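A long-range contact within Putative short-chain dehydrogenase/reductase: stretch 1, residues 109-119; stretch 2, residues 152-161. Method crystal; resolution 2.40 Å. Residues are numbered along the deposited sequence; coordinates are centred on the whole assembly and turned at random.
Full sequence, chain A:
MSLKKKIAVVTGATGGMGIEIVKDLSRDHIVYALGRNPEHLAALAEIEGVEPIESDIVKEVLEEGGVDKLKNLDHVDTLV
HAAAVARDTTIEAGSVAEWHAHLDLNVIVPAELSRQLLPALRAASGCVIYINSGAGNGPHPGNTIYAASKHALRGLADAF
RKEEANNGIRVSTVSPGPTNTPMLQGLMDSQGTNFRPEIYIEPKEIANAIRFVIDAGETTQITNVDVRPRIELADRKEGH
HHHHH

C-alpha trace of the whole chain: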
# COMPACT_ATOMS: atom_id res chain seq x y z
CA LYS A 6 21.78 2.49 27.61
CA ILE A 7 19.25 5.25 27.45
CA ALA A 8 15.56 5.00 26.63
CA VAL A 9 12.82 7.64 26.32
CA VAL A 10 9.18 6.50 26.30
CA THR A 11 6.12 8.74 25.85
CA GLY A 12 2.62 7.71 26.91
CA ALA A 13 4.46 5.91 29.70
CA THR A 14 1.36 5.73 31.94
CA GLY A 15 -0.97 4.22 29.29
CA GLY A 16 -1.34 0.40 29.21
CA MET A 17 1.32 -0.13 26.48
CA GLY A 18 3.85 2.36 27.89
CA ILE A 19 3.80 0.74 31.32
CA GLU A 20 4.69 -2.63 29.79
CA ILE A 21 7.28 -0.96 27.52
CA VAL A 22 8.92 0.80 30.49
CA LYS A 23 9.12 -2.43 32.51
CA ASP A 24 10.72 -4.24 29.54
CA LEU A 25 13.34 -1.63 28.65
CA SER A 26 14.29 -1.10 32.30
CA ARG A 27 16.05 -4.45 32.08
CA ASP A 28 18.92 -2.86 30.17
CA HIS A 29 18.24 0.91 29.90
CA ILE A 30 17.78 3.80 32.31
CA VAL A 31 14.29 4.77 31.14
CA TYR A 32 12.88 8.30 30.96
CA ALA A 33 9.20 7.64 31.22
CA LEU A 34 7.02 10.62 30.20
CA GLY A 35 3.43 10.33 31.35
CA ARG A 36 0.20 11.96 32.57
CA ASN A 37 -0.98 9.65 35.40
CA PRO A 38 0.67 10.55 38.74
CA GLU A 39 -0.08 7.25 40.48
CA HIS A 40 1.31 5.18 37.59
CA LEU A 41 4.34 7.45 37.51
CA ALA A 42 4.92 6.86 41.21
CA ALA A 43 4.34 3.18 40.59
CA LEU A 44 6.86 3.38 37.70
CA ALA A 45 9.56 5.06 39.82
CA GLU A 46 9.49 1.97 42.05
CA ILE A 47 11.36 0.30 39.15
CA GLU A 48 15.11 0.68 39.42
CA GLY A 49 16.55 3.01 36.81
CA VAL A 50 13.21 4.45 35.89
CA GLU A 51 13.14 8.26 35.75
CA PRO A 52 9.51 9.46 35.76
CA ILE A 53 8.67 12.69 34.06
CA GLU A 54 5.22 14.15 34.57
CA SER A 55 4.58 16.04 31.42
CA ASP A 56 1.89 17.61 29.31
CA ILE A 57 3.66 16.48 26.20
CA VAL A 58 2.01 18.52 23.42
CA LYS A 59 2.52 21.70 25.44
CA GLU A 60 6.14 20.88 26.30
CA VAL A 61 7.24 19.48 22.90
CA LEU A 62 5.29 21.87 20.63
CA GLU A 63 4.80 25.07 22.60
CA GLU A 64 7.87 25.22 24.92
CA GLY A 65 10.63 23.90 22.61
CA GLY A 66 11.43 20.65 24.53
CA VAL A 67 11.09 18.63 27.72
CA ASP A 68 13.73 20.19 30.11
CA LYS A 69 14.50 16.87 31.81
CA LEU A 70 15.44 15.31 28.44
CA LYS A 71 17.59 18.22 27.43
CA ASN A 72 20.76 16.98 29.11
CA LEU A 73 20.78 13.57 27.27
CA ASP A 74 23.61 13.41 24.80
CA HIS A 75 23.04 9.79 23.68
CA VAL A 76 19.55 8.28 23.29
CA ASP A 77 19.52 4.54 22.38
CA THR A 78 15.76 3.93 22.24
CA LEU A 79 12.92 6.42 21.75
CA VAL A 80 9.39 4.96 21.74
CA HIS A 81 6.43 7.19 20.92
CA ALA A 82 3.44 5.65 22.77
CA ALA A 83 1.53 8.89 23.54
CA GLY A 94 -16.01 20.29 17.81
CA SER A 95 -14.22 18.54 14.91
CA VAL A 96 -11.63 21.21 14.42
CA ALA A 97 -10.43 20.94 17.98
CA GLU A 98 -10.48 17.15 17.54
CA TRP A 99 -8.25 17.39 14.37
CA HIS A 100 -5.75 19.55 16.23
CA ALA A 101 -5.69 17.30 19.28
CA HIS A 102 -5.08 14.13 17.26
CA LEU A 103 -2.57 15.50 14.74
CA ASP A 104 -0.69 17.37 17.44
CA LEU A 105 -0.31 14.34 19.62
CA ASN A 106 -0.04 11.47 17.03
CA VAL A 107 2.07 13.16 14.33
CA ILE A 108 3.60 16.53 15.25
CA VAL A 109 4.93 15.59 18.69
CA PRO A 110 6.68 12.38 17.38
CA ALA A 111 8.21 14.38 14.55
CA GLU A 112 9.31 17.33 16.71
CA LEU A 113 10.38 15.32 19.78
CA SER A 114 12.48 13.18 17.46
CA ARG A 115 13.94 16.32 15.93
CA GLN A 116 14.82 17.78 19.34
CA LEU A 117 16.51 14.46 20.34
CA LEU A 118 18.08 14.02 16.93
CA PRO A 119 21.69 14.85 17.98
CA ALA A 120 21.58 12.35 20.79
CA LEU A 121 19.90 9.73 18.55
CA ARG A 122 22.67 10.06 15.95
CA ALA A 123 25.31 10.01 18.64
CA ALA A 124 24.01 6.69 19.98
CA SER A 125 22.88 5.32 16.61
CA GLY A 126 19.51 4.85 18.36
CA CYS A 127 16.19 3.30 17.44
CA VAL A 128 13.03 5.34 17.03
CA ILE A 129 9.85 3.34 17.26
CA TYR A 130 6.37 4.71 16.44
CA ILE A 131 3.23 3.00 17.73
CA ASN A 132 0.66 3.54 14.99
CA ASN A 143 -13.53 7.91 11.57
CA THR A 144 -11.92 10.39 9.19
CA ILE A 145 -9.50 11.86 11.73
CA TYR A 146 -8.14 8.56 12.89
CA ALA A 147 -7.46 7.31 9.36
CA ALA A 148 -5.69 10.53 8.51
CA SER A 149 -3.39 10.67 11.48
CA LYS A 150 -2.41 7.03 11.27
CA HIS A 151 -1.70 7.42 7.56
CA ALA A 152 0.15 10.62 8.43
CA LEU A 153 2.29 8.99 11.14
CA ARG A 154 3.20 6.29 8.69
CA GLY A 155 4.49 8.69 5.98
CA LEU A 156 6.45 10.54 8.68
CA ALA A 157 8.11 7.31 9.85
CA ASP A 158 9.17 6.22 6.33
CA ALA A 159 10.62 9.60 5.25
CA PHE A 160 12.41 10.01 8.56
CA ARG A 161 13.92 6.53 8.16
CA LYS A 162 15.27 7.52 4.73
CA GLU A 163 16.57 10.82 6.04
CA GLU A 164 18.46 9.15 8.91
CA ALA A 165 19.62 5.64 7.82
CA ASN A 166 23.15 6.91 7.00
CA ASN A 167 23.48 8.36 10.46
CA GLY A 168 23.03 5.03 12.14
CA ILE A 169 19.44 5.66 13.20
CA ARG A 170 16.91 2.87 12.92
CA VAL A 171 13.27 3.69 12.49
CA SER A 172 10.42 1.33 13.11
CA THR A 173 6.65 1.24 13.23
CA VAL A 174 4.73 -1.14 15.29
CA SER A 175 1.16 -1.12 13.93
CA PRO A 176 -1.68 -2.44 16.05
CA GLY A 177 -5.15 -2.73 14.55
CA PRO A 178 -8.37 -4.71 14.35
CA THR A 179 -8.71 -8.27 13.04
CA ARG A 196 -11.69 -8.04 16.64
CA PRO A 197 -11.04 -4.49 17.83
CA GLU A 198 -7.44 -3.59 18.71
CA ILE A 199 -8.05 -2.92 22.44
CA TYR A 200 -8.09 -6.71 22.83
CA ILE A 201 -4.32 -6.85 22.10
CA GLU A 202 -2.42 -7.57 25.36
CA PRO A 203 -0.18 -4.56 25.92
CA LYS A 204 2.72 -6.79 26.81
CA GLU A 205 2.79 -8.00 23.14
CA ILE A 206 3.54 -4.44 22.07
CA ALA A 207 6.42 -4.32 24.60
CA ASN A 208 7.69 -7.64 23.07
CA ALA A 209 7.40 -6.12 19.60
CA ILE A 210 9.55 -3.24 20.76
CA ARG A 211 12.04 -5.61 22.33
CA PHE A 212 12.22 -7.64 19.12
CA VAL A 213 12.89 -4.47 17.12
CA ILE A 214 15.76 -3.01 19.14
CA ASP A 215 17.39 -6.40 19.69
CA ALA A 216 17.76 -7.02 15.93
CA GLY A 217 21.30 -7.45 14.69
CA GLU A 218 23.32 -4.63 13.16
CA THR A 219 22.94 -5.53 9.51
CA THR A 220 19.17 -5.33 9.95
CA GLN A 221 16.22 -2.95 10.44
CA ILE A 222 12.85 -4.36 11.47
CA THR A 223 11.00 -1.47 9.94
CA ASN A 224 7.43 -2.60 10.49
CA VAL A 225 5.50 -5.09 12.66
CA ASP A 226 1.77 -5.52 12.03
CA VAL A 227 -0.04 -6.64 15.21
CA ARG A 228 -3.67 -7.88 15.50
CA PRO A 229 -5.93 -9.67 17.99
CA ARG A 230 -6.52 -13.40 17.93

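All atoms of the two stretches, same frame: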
# COMPACT_ATOMS: atom_id res chain seq x y z
N VAL A 109 4.09 15.87 17.55
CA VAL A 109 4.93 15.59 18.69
C VAL A 109 5.99 14.51 18.31
O VAL A 109 7.18 14.78 18.45
CB VAL A 109 4.08 15.20 19.90
CG1 VAL A 109 4.92 14.46 20.91
CG2 VAL A 109 3.38 16.45 20.51
N PRO A 110 5.58 13.33 17.78
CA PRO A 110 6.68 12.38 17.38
C PRO A 110 7.70 13.00 16.44
O PRO A 110 8.90 12.86 16.69
CB PRO A 110 5.95 11.20 16.73
CG PRO A 110 4.53 11.21 17.41
CD PRO A 110 4.23 12.73 17.61
N ALA A 111 7.27 13.71 15.42
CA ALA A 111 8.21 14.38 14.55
C ALA A 111 9.09 15.39 15.30
O ALA A 111 10.28 15.47 15.04
CB ALA A 111 7.48 15.09 13.44
N GLU A 112 8.52 16.22 16.15
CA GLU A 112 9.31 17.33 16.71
C GLU A 112 10.14 16.89 17.93
O GLU A 112 11.27 17.32 18.09
CB GLU A 112 8.37 18.51 17.05
CG GLU A 112 8.96 19.57 18.04
CD GLU A 112 9.99 20.48 17.38
OE1 GLU A 112 10.17 20.42 16.13
OE2 GLU A 112 10.65 21.23 18.13
N LEU A 113 9.59 15.99 18.76
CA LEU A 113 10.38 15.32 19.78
C LEU A 113 11.56 14.55 19.19
O LEU A 113 12.65 14.57 19.77
CB LEU A 113 9.57 14.36 20.68
CG LEU A 113 10.38 13.70 21.84
CD1 LEU A 113 10.99 14.72 22.76
CD2 LEU A 113 9.55 12.72 22.68
N SER A 114 11.37 13.90 18.05
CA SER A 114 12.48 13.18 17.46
C SER A 114 13.48 14.21 16.94
O SER A 114 14.68 13.98 16.94
CB SER A 114 12.05 12.29 16.30
OG SER A 114 11.04 11.40 16.68
N ARG A 115 13.01 15.34 16.45
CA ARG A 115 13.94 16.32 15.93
C ARG A 115 14.78 16.89 17.09
O ARG A 115 16.00 17.10 16.97
CB ARG A 115 13.17 17.42 15.16
CG ARG A 115 14.08 18.42 14.38
CD ARG A 115 13.37 19.80 14.07
NE ARG A 115 12.86 20.48 15.27
CZ ARG A 115 13.60 21.25 16.08
NH1 ARG A 115 13.08 21.82 17.18
NH2 ARG A 115 14.90 21.42 15.81
N GLN A 116 14.13 17.13 18.22
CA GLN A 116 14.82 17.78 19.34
C GLN A 116 15.86 16.81 19.89
O GLN A 116 16.90 17.25 20.36
CB GLN A 116 13.84 18.24 20.47
CG GLN A 116 12.83 19.34 20.04
CD GLN A 116 11.63 19.40 20.97
OE1 GLN A 116 11.57 18.65 21.95
NE2 GLN A 116 10.66 20.27 20.67
N LEU A 117 15.58 15.50 19.82
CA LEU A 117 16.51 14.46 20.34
C LEU A 117 17.41 13.94 19.25
O LEU A 117 18.26 13.08 19.49
CB LEU A 117 15.79 13.26 20.97
CG LEU A 117 14.88 13.51 22.16
CD1 LEU A 117 14.14 12.27 22.62
CD2 LEU A 117 15.74 14.07 23.29
N LEU A 118 17.23 14.45 18.04
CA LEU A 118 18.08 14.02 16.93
C LEU A 118 19.60 13.89 17.21
O LEU A 118 20.24 12.91 16.80
CB LEU A 118 17.82 14.89 15.68
CG LEU A 118 18.13 14.24 14.34
CD1 LEU A 118 17.52 12.82 14.27
CD2 LEU A 118 17.59 15.06 13.22
N PRO A 119 20.22 14.91 17.83
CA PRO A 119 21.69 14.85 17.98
C PRO A 119 22.11 13.69 18.84
O PRO A 119 23.12 13.04 18.55
CB PRO A 119 22.03 16.17 18.71
CG PRO A 119 20.99 17.15 18.16
CD PRO A 119 19.70 16.30 18.00
N ALA A 152 -0.88 9.60 8.25
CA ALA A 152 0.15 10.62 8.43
C ALA A 152 1.43 10.12 9.16
O ALA A 152 2.58 10.34 8.71
CB ALA A 152 -0.45 11.80 9.15
N LEU A 153 1.22 9.42 10.27
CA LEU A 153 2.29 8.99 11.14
C LEU A 153 3.16 8.04 10.33
O LEU A 153 4.38 8.06 10.39
CB LEU A 153 1.68 8.31 12.35
CG LEU A 153 2.66 7.60 13.27
CD1 LEU A 153 3.71 8.61 13.94
CD2 LEU A 153 1.84 6.91 14.31
N ARG A 154 2.51 7.26 9.50
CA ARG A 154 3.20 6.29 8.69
C ARG A 154 4.09 6.91 7.62
O ARG A 154 5.21 6.44 7.43
CB ARG A 154 2.21 5.29 8.07
CG ARG A 154 2.92 4.28 7.13
CD ARG A 154 3.93 3.39 7.90
NE ARG A 154 4.55 2.42 7.00
CZ ARG A 154 4.22 1.13 6.97
NH1 ARG A 154 4.80 0.31 6.11
NH2 ARG A 154 3.35 0.65 7.84
N GLY A 155 3.61 7.96 6.93
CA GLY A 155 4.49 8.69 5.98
C GLY A 155 5.67 9.43 6.65
O GLY A 155 6.76 9.57 6.08
N LEU A 156 5.42 9.95 7.84
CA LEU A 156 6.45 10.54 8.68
C LEU A 156 7.54 9.49 8.96
O LEU A 156 8.70 9.74 8.69
CB LEU A 156 5.85 11.02 10.04
CG LEU A 156 6.83 11.46 11.16
CD1 LEU A 156 7.80 12.53 10.71
CD2 LEU A 156 6.08 11.96 12.36
N ALA A 157 7.14 8.33 9.49
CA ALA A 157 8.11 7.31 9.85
C ALA A 157 9.03 6.92 8.69
O ALA A 157 10.26 6.88 8.87
CB ALA A 157 7.40 6.10 10.35
N ASP A 158 8.43 6.61 7.53
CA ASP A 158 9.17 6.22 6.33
C ASP A 158 10.12 7.27 5.80
O ASP A 158 11.18 6.93 5.30
CB ASP A 158 8.21 5.74 5.20
CG ASP A 158 7.45 4.43 5.57
OD1 ASP A 158 7.96 3.67 6.43
OD2 ASP A 158 6.33 4.15 5.05
N ALA A 159 9.74 8.55 5.84
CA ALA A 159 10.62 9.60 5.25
C ALA A 159 11.76 9.94 6.21
O ALA A 159 12.89 10.26 5.80
CB ALA A 159 9.86 10.83 4.93
N PHE A 160 11.44 9.85 7.49
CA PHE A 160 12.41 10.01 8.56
C PHE A 160 13.48 8.92 8.47
O PHE A 160 14.71 9.21 8.50
CB PHE A 160 11.68 9.94 9.92
CG PHE A 160 12.55 10.27 11.08
CD1 PHE A 160 13.05 11.55 11.25
CD2 PHE A 160 12.89 9.29 12.02
CE1 PHE A 160 13.87 11.85 12.34
CE2 PHE A 160 13.70 9.59 13.12
CZ PHE A 160 14.19 10.86 13.29
N ARG A 161 13.02 7.67 8.39
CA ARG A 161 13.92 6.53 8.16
C ARG A 161 14.89 6.79 7.03
O ARG A 161 16.08 6.57 7.22
CB ARG A 161 13.14 5.21 7.91
CG ARG A 161 14.04 4.00 7.60
CD ARG A 161 13.25 2.76 7.32
NE ARG A 161 12.33 2.45 8.41
CZ ARG A 161 11.02 2.61 8.33
NH1 ARG A 161 10.48 3.07 7.18
NH2 ARG A 161 10.23 2.29 9.36

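Two helices that lie side by side need not exchange a single hydrogen bond to pack well, and this pair from a putative short-chain dehydrogenase/reductase illustrates the principle. The helices of residues 109-119 and 152-161 run in broadly the same direction, their N-to-C vectors 26° apart and their axes 10.7 Å apart at closest approach. Both belong to longer helices. Between them they bury a modest 245 Å², and the contact is made by carbon atoms.

Phe160 covers the most surface. Its CA-to-CB bond points toward the other helix, and with chi1 at -173° (t) the ring extends across the gap, so that the tip, CZ, reaches two residues one turn apart. CZ lies 4.0 Å from CB of Ser114 and 4.0 Å from CD1 of Leu118, both approaching the ring obliquely. Leu118 sets out sideways, but its chi1 of -155° (t) and chi2 of 48° (p) bring the end of the side chain nearer. A long aromatic side chain suits this place because it spans a separation that the short Ser114 side chain does not cross.

Ser114 is the one polar residue in the contact, and the geometry explains how it is accommodated. Its OG donates a hydrogen bond to the backbone O of Pro110, one turn back, at 2.6 Å. The hydroxyl is thereby satisfied within its own helix, while CB meets the phenyl ring as an apolar surface.

One turn before Phe160, Leu156 also points toward the partner. Its CD2 comes to 3.6 Å from CB of Ala111, the closest approach between the stretches, and to 4.4 Å from CB of Pro110. The small Ala111 suits this position: its methyl group leaves room for the leucine, and the CA atoms of Ala111 and Leu156 come within 7.2 Å of each other.

Ala111, next in covered area, points sideways, so its methyl flanks the gap, whereas the neighbouring Pro110 points its CB toward the other helix. The ring of Pro110 also meets Leu153, CG lying 4.4 Å from CD1 of that leucine, whose end bends nearer from a sideways start. Pro110 has no amide hydrogen to give to the preceding turn, and the helix is kinked there, yet its compact ring is a good apolar surface.

Charged groups stay out of the contact. Glu112 and Arg115 pair within the first helix, with Arg115 NH1 2.7 Å from Glu112 OE2, leaving the shared surface to hydrocarbon packing.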